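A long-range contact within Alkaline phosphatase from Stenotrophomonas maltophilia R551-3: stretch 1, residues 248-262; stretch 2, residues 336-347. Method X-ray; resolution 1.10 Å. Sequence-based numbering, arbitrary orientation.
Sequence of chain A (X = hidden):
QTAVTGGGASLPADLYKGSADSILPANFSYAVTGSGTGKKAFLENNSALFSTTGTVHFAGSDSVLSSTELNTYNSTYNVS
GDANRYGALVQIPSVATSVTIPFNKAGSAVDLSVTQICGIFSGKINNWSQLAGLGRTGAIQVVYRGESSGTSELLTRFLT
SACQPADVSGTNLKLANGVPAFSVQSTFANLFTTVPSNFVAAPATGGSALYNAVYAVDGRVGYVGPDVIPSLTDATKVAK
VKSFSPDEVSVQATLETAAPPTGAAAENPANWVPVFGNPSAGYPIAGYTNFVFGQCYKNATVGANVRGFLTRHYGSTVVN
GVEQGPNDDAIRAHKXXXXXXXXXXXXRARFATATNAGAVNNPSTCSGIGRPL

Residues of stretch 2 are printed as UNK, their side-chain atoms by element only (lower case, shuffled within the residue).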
# COMPACT_ATOMS: atom_id res chain seq x y z
N GLU A 248 13.16 3.83 -10.11
CA GLU A 248 14.46 3.18 -9.97
C GLU A 248 14.55 2.39 -8.66
O GLU A 248 15.63 2.30 -8.06
CB GLU A 248 15.59 4.21 -10.06
CG GLU A 248 15.60 5.01 -11.35
CD GLU A 248 16.81 5.92 -11.44
OE1 GLU A 248 16.70 7.13 -11.13
OE2 GLU A 248 17.89 5.43 -11.80
N VAL A 249 13.44 1.80 -8.21
CA VAL A 249 13.51 0.84 -7.11
C VAL A 249 14.35 -0.35 -7.56
O VAL A 249 14.25 -0.79 -8.71
CB VAL A 249 12.09 0.40 -6.72
CG1 VAL A 249 12.13 -0.72 -5.68
CG2 VAL A 249 11.28 1.59 -6.19
N SER A 250 15.18 -0.87 -6.66
CA SER A 250 15.95 -2.08 -6.90
C SER A 250 15.12 -3.29 -6.48
O SER A 250 14.92 -3.52 -5.29
CB SER A 250 17.23 -2.06 -6.09
OG SER A 250 17.85 -3.34 -6.12
N VAL A 251 14.65 -4.06 -7.46
CA VAL A 251 13.92 -5.29 -7.14
C VAL A 251 14.82 -6.25 -6.36
O VAL A 251 14.37 -6.93 -5.43
CB VAL A 251 13.33 -5.90 -8.42
CG1 VAL A 251 12.78 -7.31 -8.18
CG2 VAL A 251 12.22 -4.99 -8.95
N GLN A 252 16.11 -6.30 -6.71
CA GLN A 252 17.03 -7.15 -5.97
C GLN A 252 17.09 -6.79 -4.49
O GLN A 252 17.07 -7.67 -3.63
CB GLN A 252 18.42 -7.08 -6.61
CG GLN A 252 19.47 -7.92 -5.90
CD GLN A 252 20.16 -7.19 -4.76
OE1 GLN A 252 20.56 -6.02 -4.90
NE2 GLN A 252 20.30 -7.85 -3.62
N ALA A 253 17.16 -5.50 -4.18
CA ALA A 253 17.33 -5.05 -2.80
C ALA A 253 16.01 -4.94 -2.04
O ALA A 253 16.03 -4.60 -0.85
CB ALA A 253 18.06 -3.71 -2.77
N THR A 254 14.89 -5.23 -2.69
CA THR A 254 13.58 -5.17 -2.04
C THR A 254 12.88 -6.52 -2.17
O THR A 254 13.05 -7.39 -1.31
CB THR A 254 12.74 -4.00 -2.60
OG1 THR A 254 12.57 -4.13 -4.01
CG2 THR A 254 13.38 -2.65 -2.28
N LEU A 255 12.15 -6.72 -3.26
CA LEU A 255 11.29 -7.90 -3.39
C LEU A 255 12.07 -9.20 -3.27
O LEU A 255 11.58 -10.18 -2.68
CB LEU A 255 10.57 -7.87 -4.74
CG LEU A 255 9.51 -6.80 -5.00
CD1 LEU A 255 10.01 -5.37 -5.12
CD2 LEU A 255 8.74 -7.15 -6.26
N GLU A 256 13.27 -9.26 -3.83
CA GLU A 256 14.01 -10.52 -3.86
C GLU A 256 14.69 -10.85 -2.55
O GLU A 256 15.27 -11.93 -2.43
CB GLU A 256 15.02 -10.50 -5.02
CG GLU A 256 14.32 -10.46 -6.36
CD GLU A 256 15.25 -10.49 -7.55
OE1 GLU A 256 16.46 -10.28 -7.37
OE2 GLU A 256 14.75 -10.76 -8.66
N THR A 257 14.62 -9.96 -1.54
CA THR A 257 15.25 -10.23 -0.25
C THR A 257 14.39 -11.08 0.67
O THR A 257 14.87 -11.47 1.73
CB THR A 257 15.61 -8.95 0.49
OG1 THR A 257 14.42 -8.25 0.89
CG2 THR A 257 16.51 -8.05 -0.36
N ALA A 258 13.13 -11.37 0.31
CA ALA A 258 12.28 -12.20 1.14
C ALA A 258 11.61 -13.24 0.25
O ALA A 258 11.09 -12.91 -0.82
CB ALA A 258 11.22 -11.37 1.87
N ALA A 259 11.62 -14.48 0.69
CA ALA A 259 10.94 -15.53 -0.03
C ALA A 259 9.57 -15.77 0.58
O ALA A 259 9.33 -15.45 1.75
CB ALA A 259 11.75 -16.83 0.06
N PRO A 260 8.65 -16.36 -0.17
CA PRO A 260 7.31 -16.59 0.37
C PRO A 260 7.35 -17.54 1.55
O PRO A 260 8.21 -18.44 1.62
CB PRO A 260 6.54 -17.20 -0.81
CG PRO A 260 7.37 -17.00 -1.98
CD PRO A 260 8.76 -16.77 -1.58
N PRO A 261 6.44 -17.38 2.50
CA PRO A 261 6.42 -18.26 3.67
C PRO A 261 5.87 -19.64 3.32
O PRO A 261 5.09 -19.80 2.38
CB PRO A 261 5.46 -17.52 4.62
CG PRO A 261 4.50 -16.82 3.68
CD PRO A 261 5.35 -16.38 2.53
N THR A 262 6.22 -20.61 4.16
CA THR A 262 5.76 -21.99 4.03
C THR A 262 5.27 -22.50 5.38
O THR A 262 5.59 -21.94 6.44
CB THR A 262 6.89 -22.90 3.53
OG1 THR A 262 7.99 -22.85 4.45
CG2 THR A 262 7.35 -22.48 2.15
N UNK A 336 3.73 0.45 -11.54
CA UNK A 336 3.99 -0.44 -10.43
C UNK A 336 5.00 -1.51 -10.82
O UNK A 336 5.45 -1.60 -11.96
c UNK A 336 2.04 0.84 -8.45
c UNK A 336 0.41 -0.03 -9.94
c UNK A 336 -0.18 1.79 -8.51
c UNK A 336 2.68 -1.07 -9.94
c UNK A 336 1.11 1.77 -7.98
c UNK A 336 -0.52 0.88 -9.48
c UNK A 336 1.69 -0.07 -9.43
N UNK A 337 5.37 -2.32 -9.83
CA UNK A 337 6.42 -3.32 -9.94
C UNK A 337 5.77 -4.70 -9.79
O UNK A 337 5.17 -4.99 -8.75
c UNK A 337 7.49 -3.11 -8.85
c UNK A 337 8.10 -1.71 -8.98
c UNK A 337 8.86 -1.27 -7.75
c UNK A 337 8.54 -4.20 -8.92
N UNK A 338 5.87 -5.56 -10.80
CA UNK A 338 5.30 -6.91 -10.68
C UNK A 338 5.94 -7.72 -9.56
O UNK A 338 7.12 -7.55 -9.24
c UNK A 338 6.37 -5.30 -12.16
c UNK A 338 5.69 -6.35 -13.00
c UNK A 338 5.60 -7.53 -12.04
N UNK A 339 5.16 -8.64 -9.01
CA UNK A 339 5.69 -9.61 -8.06
C UNK A 339 6.63 -10.58 -8.76
O UNK A 339 6.47 -10.91 -9.93
c UNK A 339 3.46 -9.59 -6.76
c UNK A 339 4.55 -10.41 -7.44
c UNK A 339 2.45 -10.55 -6.16
c UNK A 339 4.00 -8.67 -5.72
N UNK A 340 7.60 -11.06 -8.00
CA UNK A 340 8.51 -12.05 -8.53
C UNK A 340 7.81 -13.40 -8.73
O UNK A 340 6.77 -13.70 -8.13
c UNK A 340 9.70 -12.26 -7.61
o UNK A 340 9.24 -12.86 -6.40
c UNK A 340 10.43 -10.94 -7.32
N UNK A 341 8.43 -14.22 -9.57
CA UNK A 341 7.89 -15.53 -9.88
C UNK A 341 7.67 -16.37 -8.63
O UNK A 341 6.65 -17.06 -8.51
c UNK A 341 8.36 -17.60 -11.29
n UNK A 341 8.63 -20.56 -11.72
c UNK A 341 8.88 -19.54 -12.77
c UNK A 341 9.39 -18.24 -12.19
c UNK A 341 8.84 -16.25 -10.84
N UNK A 342 8.61 -16.35 -7.69
CA UNK A 342 8.46 -17.19 -6.50
C UNK A 342 7.20 -16.83 -5.73
O UNK A 342 6.49 -17.71 -5.23
c UNK A 342 9.68 -17.05 -5.59
N UNK A 343 6.91 -15.54 -5.63
CA UNK A 343 5.74 -15.09 -4.90
C UNK A 343 4.46 -15.41 -5.66
O UNK A 343 3.48 -15.86 -5.05
c UNK A 343 6.74 -13.38 -3.38
c UNK A 343 7.42 -12.99 0.15
c UNK A 343 8.11 -13.30 -3.36
c UNK A 343 5.02 -13.16 -0.02
n UNK A 343 8.55 -13.14 -2.08
c UNK A 343 7.47 -13.13 -1.23
c UNK A 343 5.07 -13.30 -1.38
c UNK A 343 6.19 -13.01 0.73
c UNK A 343 6.32 -13.27 -2.02
c UNK A 343 5.86 -13.60 -4.57
N UNK A 344 4.43 -15.19 -6.97
CA UNK A 344 3.25 -15.56 -7.74
C UNK A 344 2.98 -17.05 -7.63
O UNK A 344 1.85 -17.47 -7.34
c UNK A 344 3.24 -13.62 -9.37
c UNK A 344 5.30 -13.91 -12.09
n UNK A 344 6.55 -13.64 -12.45
n UNK A 344 4.65 -13.02 -11.32
c UNK A 344 3.39 -15.12 -9.20
c UNK A 344 3.29 -13.16 -10.82
n UNK A 344 4.73 -15.04 -12.47
N UNK A 345 4.01 -17.87 -7.81
CA UNK A 345 3.84 -19.32 -7.68
C UNK A 345 3.30 -19.70 -6.30
O UNK A 345 2.43 -20.57 -6.19
c UNK A 345 5.64 -20.00 -9.36
o UNK A 345 4.84 -19.64 -10.26
o UNK A 345 6.81 -20.37 -9.59
c UNK A 345 5.18 -20.02 -7.91
N UNK A 346 3.83 -19.09 -5.24
CA UNK A 346 3.41 -19.45 -3.89
C UNK A 346 1.95 -19.08 -3.64
O UNK A 346 1.21 -19.84 -3.03
c UNK A 346 4.31 -18.77 -2.87
N UNK A 347 1.54 -17.89 -4.08
CA UNK A 347 0.15 -17.47 -3.90
C UNK A 347 -0.77 -18.38 -4.70
O UNK A 347 -1.81 -18.84 -4.22
c UNK A 347 0.70 -15.07 -3.35
c UNK A 347 -1.51 -15.63 -4.37
c UNK A 347 -0.03 -16.00 -4.30
O HOH W 1 11.24 -13.02 -4.49

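Position 336 carries seven carbons, one leading into a six-membered ring, and makes no contact with stretch 1: F336. Position 337 has four carbons, forked at the first, with one arm two carbons long, and touches V249, V251 and L255; the branching defines isoleucine. The CA-to-CB bond of I337 points toward stretch 1, and the side chain packs on three apolar side chains: CD1 lies 3.8 Å from V249 CB, and CG2 lies 3.8 Å from V251 CG2 and 4.0 Å from L255 CD2.

At 338, three carbons close a ring onto the backbone N, and the backbone touches L255, so the residue is P338; its carbonyl makes the nearer approach, with O 3.4 Å from L255 CD2. Position 339 has four carbons forked at the second and meets L255, hence L339. Its CA-to-CB bond points away, and the closest pair is CA to L255 CD2, 4.3 Å.

Position 340 bears one carbon carrying an oxygen and a carbon, and touches L255 and E256: T340. Its methyl CG2 sits 4.0 Å from both L255 CB and E256 CG, while OG1 is 2.8 Å from a water that also donates a weak hydrogen bond to L255 O at 3.4 Å. The residue occupies the N-cap position of the helix that follows.

Position 341 has four carbons in a row ending in nitrogen and does not touch stretch 1: K341. Its NZ forms a salt bridge with an oxygen at 345, 2.8 Å away. Position 342 has a single carbon and touches P260: A342, whose CB is 4.1 Å from P260 CD and whose O is 3.4 Å from P260 CG.

Position 343 shows one carbon, then fused five- and six-membered rings holding eight carbons and one nitrogen, and touches A258 and P260; the rings are unique to tryptophan. W343 NE1 donates to A258 O at 2.8 Å, with a near-linear angle of 164°. P260 CA stands 3.7 Å from the six-membered ring centroid, 16° off the normal, a CH-pi contact over the face.

Position 344 has three carbons, a nitrogen, and a carbon with two more nitrogens, without touching stretch 1: R344, whose CA-to-CB bond points away from stretch 1; its NE donates to L339 O at 3.1 Å. Position 345 has two carbons, the second with two oxygens, and no contact with stretch 1: D345, whose OD2 is the K341 partner. Position 346 has a lone carbon touching P260: A346, its CB 3.4 Å from P260 CB. Position 347 has three carbons branching at the first and makes no contact with stretch 1: V347.

The contact therefore has two parts. I337 packs on V249, V251 and L255, and the T340 methyl adds contacts to L255 and E256. On the helix, A342, W343 and A346 receive P260, while the indole hydrogen bond, the single direct one between the stretches, ties the ring edge to the A258 carbonyl.

Stretch 2 (336-347) FIPLTKAWRDAV
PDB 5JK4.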